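PDB 4LXR: protein toll from Drosophila melanogaster, which serves as the cell-surface receptor for the cleaved cytokine Spätzle, activating the Toll pathway in antifungal immunity and dorsal-ventral patterning of the embryo. Local coordinates for residues L354-L368 with L375-G387. Sequence-based numbering, arbitrary orientation.
Sequences LPDSLFAHTTNLTDL and LTGISGDIFSNLG. With NAG (2-acetamido-2-deoxy-beta-D-glucopyranose), chain L; NAG (2-acetamido-2-deoxy-beta-D-glucopyranose), chain D.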
loop_
_atom_site.group_PDB
_atom_site.type_symbol
_atom_site.label_atom_id
_atom_site.label_comp_id
_atom_site.label_asym_id
_atom_site.label_seq_id
_atom_site.Cartn_x
_atom_site.Cartn_y
_atom_site.Cartn_z
ATOM N N LEU A 354 -17.546 18.851 -14.636
ATOM C CA LEU A 354 -16.505 19.614 -15.303
ATOM C C LEU A 354 -17.021 19.936 -16.696
ATOM O O LEU A 354 -17.619 19.079 -17.341
ATOM C CB LEU A 354 -15.233 18.782 -15.418
ATOM C CG LEU A 354 -14.661 18.233 -14.115
ATOM C CD1 LEU A 354 -13.539 17.271 -14.406
ATOM C CD2 LEU A 354 -14.175 19.379 -13.229
ATOM N N PRO A 355 -16.817 21.178 -17.157
ATOM C CA PRO A 355 -17.289 21.516 -18.499
ATOM C C PRO A 355 -16.530 20.709 -19.530
ATOM O O PRO A 355 -15.331 20.502 -19.368
ATOM C CB PRO A 355 -16.938 23.004 -18.634
ATOM C CG PRO A 355 -16.881 23.494 -17.225
ATOM C CD PRO A 355 -16.249 22.349 -16.469
ATOM N N ASP A 356 -17.233 20.274 -20.569
ATOM C CA ASP A 356 -16.674 19.462 -21.641
ATOM C C ASP A 356 -15.449 20.081 -22.299
ATOM O O ASP A 356 -14.576 19.360 -22.793
ATOM C CB ASP A 356 -17.752 19.174 -22.701
ATOM C CG ASP A 356 -18.613 17.959 -22.349
ATOM O OD1 ASP A 356 -18.260 17.216 -21.407
ATOM O OD2 ASP A 356 -19.631 17.732 -23.028
ATOM N N SER A 357 -15.382 21.411 -22.306
ATOM C CA SER A 357 -14.306 22.119 -22.993
ATOM C C SER A 357 -13.130 22.478 -22.063
ATOM O O SER A 357 -12.161 23.109 -22.485
ATOM C CB SER A 357 -14.861 23.378 -23.678
ATOM O OG SER A 357 -15.118 24.429 -22.746
ATOM N N LEU A 358 -13.204 22.064 -20.804
ATOM C CA LEU A 358 -12.208 22.501 -19.818
ATOM C C LEU A 358 -10.778 22.104 -20.208
ATOM O O LEU A 358 -9.834 22.887 -20.037
ATOM C CB LEU A 358 -12.562 21.975 -18.416
ATOM C CG LEU A 358 -11.559 22.281 -17.291
ATOM C CD1 LEU A 358 -11.483 23.783 -16.988
ATOM C CD2 LEU A 358 -11.892 21.493 -16.028
ATOM N N PHE A 359 -10.632 20.899 -20.757
ATOM C CA PHE A 359 -9.322 20.360 -21.122
ATOM C C PHE A 359 -9.107 20.416 -22.625
ATOM O O PHE A 359 -8.372 19.601 -23.182
ATOM C CB PHE A 359 -9.166 18.900 -20.637
ATOM C CG PHE A 359 -9.325 18.736 -19.146
ATOM C CD1 PHE A 359 -8.533 19.471 -18.267
ATOM C CD2 PHE A 359 -10.269 17.863 -18.624
ATOM C CE1 PHE A 359 -8.681 19.334 -16.884
ATOM C CE2 PHE A 359 -10.442 17.723 -17.239
ATOM C CZ PHE A 359 -9.642 18.455 -16.365
ATOM N N ALA A 360 -9.745 21.370 -23.287
ATOM C CA ALA A 360 -9.625 21.454 -24.738
ATOM C C ALA A 360 -8.229 21.877 -25.200
ATOM O O ALA A 360 -7.796 21.489 -26.284
ATOM C CB ALA A 360 -10.694 22.377 -25.325
ATOM N N HIS A 361 -7.523 22.659 -24.382
ATOM C CA HIS A 361 -6.217 23.186 -24.788
ATOM C C HIS A 361 -5.038 22.604 -24.006
ATOM O O HIS A 361 -3.889 22.853 -24.353
ATOM C CB HIS A 361 -6.186 24.729 -24.721
ATOM C CG HIS A 361 -7.190 25.397 -25.612
ATOM N ND1 HIS A 361 -8.538 25.436 -25.319
ATOM C CD2 HIS A 361 -7.046 26.041 -26.794
ATOM C CE1 HIS A 361 -9.180 26.075 -26.281
ATOM N NE2 HIS A 361 -8.299 26.449 -27.190
ATOM N N THR A 362 -5.307 21.835 -22.954
ATOM C CA THR A 362 -4.211 21.296 -22.149
ATOM C C THR A 362 -3.722 20.007 -22.766
ATOM O O THR A 362 -3.785 18.955 -22.129
ATOM C CB THR A 362 -4.654 20.959 -20.728
ATOM O OG1 THR A 362 -5.775 20.070 -20.797
ATOM C CG2 THR A 362 -5.031 22.223 -19.962
ATOM N N THR A 363 -3.220 20.096 -23.996
ATOM C CA THR A 363 -2.931 18.910 -24.787
ATOM C C THR A 363 -1.667 18.193 -24.334
ATOM O O THR A 363 -1.395 17.085 -24.783
ATOM C CB THR A 363 -2.844 19.232 -26.299
ATOM O OG1 THR A 363 -1.811 20.193 -26.523
ATOM C CG2 THR A 363 -4.162 19.793 -26.799
ATOM N N ASN A 364 -0.912 18.820 -23.436
ATOM C CA ASN A 364 0.310 18.226 -22.897
ATOM C C ASN A 364 0.110 17.562 -21.532
ATOM O O ASN A 364 1.064 17.061 -20.939
ATOM C CB ASN A 364 1.413 19.285 -22.786
ATOM C CG ASN A 364 2.162 19.481 -24.081
ATOM O OD1 ASN A 364 2.703 18.531 -24.631
ATOM N ND2 ASN A 364 2.185 20.720 -24.582
ATOM N N LEU A 365 -1.115 17.578 -21.027
ATOM C CA LEU A 365 -1.392 17.032 -19.697
ATOM C C LEU A 365 -0.984 15.567 -19.625
ATOM O O LEU A 365 -1.394 14.785 -20.468
ATOM C CB LEU A 365 -2.883 17.143 -19.373
ATOM C CG LEU A 365 -3.251 17.086 -17.893
ATOM C CD1 LEU A 365 -2.556 18.211 -17.116
ATOM C CD2 LEU A 365 -4.769 17.170 -17.733
ATOM N N THR A 366 -0.180 15.200 -18.624
ATOM C CA THR A 366 0.239 13.810 -18.455
ATOM C C THR A 366 -0.391 13.130 -17.240
ATOM O O THR A 366 -0.529 11.904 -17.222
ATOM C CB THR A 366 1.775 13.666 -18.385
ATOM O OG1 THR A 366 2.274 14.353 -17.235
ATOM C CG2 THR A 366 2.430 14.247 -19.652
ATOM N N ASP A 367 -0.774 13.929 -16.244
ATOM C CA ASP A 367 -1.272 13.415 -14.969
ATOM C C ASP A 367 -2.485 14.202 -14.547
ATOM O O ASP A 367 -2.442 15.429 -14.474
ATOM C CB ASP A 367 -0.202 13.519 -13.858
ATOM C CG ASP A 367 0.959 12.582 -14.095
ATOM O OD1 ASP A 367 0.839 11.376 -13.764
ATOM O OD2 ASP A 367 1.977 13.051 -14.642
ATOM N N LEU A 368 -3.572 13.499 -14.261
ATOM C CA LEU A 368 -4.802 14.166 -13.900
ATOM C C LEU A 368 -5.412 13.494 -12.683
ATOM O O LEU A 368 -5.769 12.321 -12.730
ATOM C CB LEU A 368 -5.781 14.187 -15.084
ATOM C CG LEU A 368 -7.150 14.791 -14.785
ATOM C CD1 LEU A 368 -6.977 16.201 -14.146
ATOM C CD2 LEU A 368 -7.984 14.876 -16.045
ATOM N N LEU A 375 -18.155 13.337 -8.990
ATOM C CA LEU A 375 -18.455 13.251 -10.417
ATOM C C LEU A 375 -19.299 12.010 -10.728
ATOM O O LEU A 375 -19.098 10.944 -10.134
ATOM C CB LEU A 375 -17.152 13.234 -11.226
ATOM C CG LEU A 375 -16.331 14.526 -11.057
ATOM C CD1 LEU A 375 -14.921 14.332 -11.524
ATOM C CD2 LEU A 375 -16.985 15.686 -11.787
ATOM N N THR A 376 -20.234 12.147 -11.662
ATOM C CA THR A 376 -21.167 11.063 -11.948
ATOM C C THR A 376 -21.007 10.464 -13.334
ATOM O O THR A 376 -21.606 9.455 -13.624
ATOM C CB THR A 376 -22.618 11.514 -11.846
ATOM O OG1 THR A 376 -22.791 12.708 -12.616
ATOM C CG2 THR A 376 -23.020 11.759 -10.408
ATOM N N GLY A 377 -20.206 11.079 -14.189
ATOM C CA GLY A 377 -20.100 10.599 -15.549
ATOM C C GLY A 377 -18.788 10.965 -16.193
ATOM O O GLY A 377 -18.037 11.800 -15.685
ATOM N N ILE A 378 -18.485 10.302 -17.299
ATOM C CA ILE A 378 -17.370 10.706 -18.140
ATOM C C ILE A 378 -17.980 10.866 -19.509
ATOM O O ILE A 378 -18.603 9.924 -20.034
ATOM C CB ILE A 378 -16.248 9.659 -18.195
ATOM C CG1 ILE A 378 -15.837 9.240 -16.787
ATOM C CG2 ILE A 378 -15.045 10.210 -18.964
ATOM C CD1 ILE A 378 -14.597 8.364 -16.754
ATOM N N SER A 379 -17.855 12.060 -20.072
ATOM C CA SER A 379 -18.541 12.347 -21.322
ATOM C C SER A 379 -17.621 12.009 -22.481
ATOM O O SER A 379 -16.437 11.725 -22.281
ATOM C CB SER A 379 -18.986 13.816 -21.392
ATOM O OG SER A 379 -17.878 14.689 -21.560
ATOM N N GLY A 380 -18.175 12.040 -23.689
ATOM C CA GLY A 380 -17.397 11.773 -24.880
ATOM C C GLY A 380 -16.393 12.851 -25.246
ATOM O O GLY A 380 -15.496 12.596 -26.042
ATOM N N ASP A 381 -16.523 14.044 -24.661
ATOM C CA ASP A 381 -15.665 15.178 -25.031
ATOM C C ASP A 381 -14.605 15.573 -24.011
ATOM O O ASP A 381 -13.595 16.178 -24.376
ATOM C CB ASP A 381 -16.511 16.422 -25.330
ATOM C CG ASP A 381 -17.182 16.364 -26.689
ATOM O OD1 ASP A 381 -16.822 15.491 -27.504
ATOM O OD2 ASP A 381 -18.061 17.211 -26.944
ATOM N N ILE A 382 -14.838 15.253 -22.743
ATOM C CA ILE A 382 -14.010 15.781 -21.668
ATOM C C ILE A 382 -12.513 15.515 -21.854
ATOM O O ILE A 382 -11.701 16.408 -21.605
ATOM C CB ILE A 382 -14.505 15.319 -20.258
ATOM C CG1 ILE A 382 -13.664 15.959 -19.151
ATOM C CG2 ILE A 382 -14.487 13.810 -20.131
ATOM C CD1 ILE A 382 -13.874 17.455 -19.011
ATOM N N PHE A 383 -12.150 14.319 -22.321
ATOM C CA PHE A 383 -10.729 13.949 -22.448
ATOM C C PHE A 383 -10.285 13.830 -23.906
ATOM O O PHE A 383 -9.217 13.287 -24.182
ATOM C CB PHE A 383 -10.442 12.600 -21.764
ATOM C CG PHE A 383 -10.822 12.544 -20.309
ATOM C CD1 PHE A 383 -10.603 13.628 -19.466
ATOM C CD2 PHE A 383 -11.393 11.395 -19.781
ATOM C CE1 PHE A 383 -10.947 13.558 -18.128
ATOM C CE2 PHE A 383 -11.743 11.323 -18.446
ATOM C CZ PHE A 383 -11.521 12.401 -17.615
ATOM N N SER A 384 -11.095 14.334 -24.835
ATOM C CA SER A 384 -10.893 14.049 -26.254
ATOM C C SER A 384 -9.646 14.697 -26.836
ATOM O O SER A 384 -9.229 14.350 -27.940
ATOM C CB SER A 384 -12.116 14.458 -27.073
ATOM O OG SER A 384 -12.221 15.871 -27.120
ATOM N N ASN A 385 -9.064 15.642 -26.104
ATOM C CA ASN A 385 -7.838 16.302 -26.545
ATOM C C ASN A 385 -6.656 15.900 -25.693
ATOM O O ASN A 385 -5.586 16.517 -25.762
ATOM C CB ASN A 385 -7.991 17.823 -26.508
ATOM C CG ASN A 385 -8.608 18.377 -27.776
ATOM O OD1 ASN A 385 -9.770 18.783 -27.789
ATOM N ND2 ASN A 385 -7.827 18.405 -28.851
ATOM N N LEU A 386 -6.842 14.873 -24.870
ATOM C CA LEU A 386 -5.803 14.526 -23.918
ATOM C C LEU A 386 -4.943 13.354 -24.398
ATOM O O LEU A 386 -4.712 12.398 -23.657
ATOM C CB LEU A 386 -6.404 14.259 -22.539
ATOM C CG LEU A 386 -6.985 15.483 -21.824
ATOM C CD1 LEU A 386 -7.354 15.147 -20.380
ATOM C CD2 LEU A 386 -6.003 16.670 -21.871
ATOM N N GLY A 387 -4.462 13.454 -25.636
ATOM C CA GLY A 387 -3.635 12.421 -26.234
ATOM C C GLY A 387 -2.381 12.034 -25.452
ATOM O O GLY A 387 -1.873 10.923 -25.602
HETATM C C1 NAG L . 2.897 20.829 -25.844
HETATM C C2 NAG L . 1.724 21.118 -26.824
HETATM C C3 NAG L . 2.237 21.704 -28.141
HETATM C C4 NAG L . 3.113 22.917 -27.874
HETATM C C5 NAG L . 4.281 22.483 -26.997
HETATM C C6 NAG L . 5.221 23.616 -26.654
HETATM C C7 NAG L . 1.404 18.785 -27.582
HETATM C C8 NAG L . 0.406 17.683 -27.776
HETATM N N2 NAG L . 0.922 19.930 -27.075
HETATM O O3 NAG L . 1.129 22.069 -28.956
HETATM O O4 NAG L . 3.569 23.501 -29.092
HETATM O O5 NAG L . 3.763 21.991 -25.752
HETATM O O6 NAG L . 4.529 24.679 -26.011
HETATM O O7 NAG L . 2.592 18.639 -27.863
HETATM C C1 NAG D . 4.976 18.586 -12.424
HETATM C C2 NAG D . 6.033 18.019 -11.461
HETATM C C3 NAG D . 6.894 16.977 -12.169
HETATM C C4 NAG D . 6.033 15.924 -12.858
HETATM C C5 NAG D . 4.991 16.593 -13.754
HETATM C C6 NAG D . 4.027 15.613 -14.398
HETATM C C7 NAG D . 6.764 19.488 -9.637
HETATM C C8 NAG D . 7.727 20.563 -9.219
HETATM N N2 NAG D . 6.871 19.066 -10.899
HETATM O O3 NAG D . 7.755 16.362 -11.217
HETATM O O4 NAG D . 6.873 15.109 -13.668
HETATM O O5 NAG D . 4.205 17.504 -12.979
HETATM O O6 NAG D . 3.399 14.766 -13.443
HETATM O O7 NAG D . 5.924 19.029 -8.868
HETATM O O HOH W 1 -11.992 19.011 -22.269
HETATM O O HOH W 2 -10.327 17.242 -23.552
HETATM O O HOH W 3 -2.676 15.518 -26.638
#
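F359 and L354 pack against I382, and F359 and L365 against L386, in a hydrophobic contact on the turn-rich, convex side of the Toll ectodomain, where the end of leucine-rich repeat 9 and the start of repeat 10 meet the later part of repeat 10. I382 sends CG1 anti to its backbone N (chi1 -177°), alongside the F359 side chain, and its CD1 comes within 3.6 Å of F359 CD2. The F359 ring also turns an edge to I382 O, which lies in its plane. CD2 of L386 rests against F359 CB and L365 CB, while L368 CD2 reaches F383 CE1 at 3.9 Å; strand 391-393 adds L392 beside L368 and F383. At the outer surface S379 OG donates to D356 OD1 over 2.6 Å, meeting the carboxylate from above its plane. D356 OD2 is 4.3 Å from D381 OD2, a like-charge proximity at the solvent-exposed rim that the S379 bond probably eases. Waters join the backbones: one accepts from F359 N and lies 2.7 Å from I382 O, and another is 2.7 Å from T363 O and bridges to N385 O. Beyond the packing, T363 OG1 accepts a nearly straight bond from N2 of the N-acetylglucosamine on N364. Equivalent phenylalanines of adjacent coils pack in file, F359 CE2 coming to the edge of the F383 ring (4.3 Å), as in the phenylalanine spine of leucine-rich-repeat solenoids.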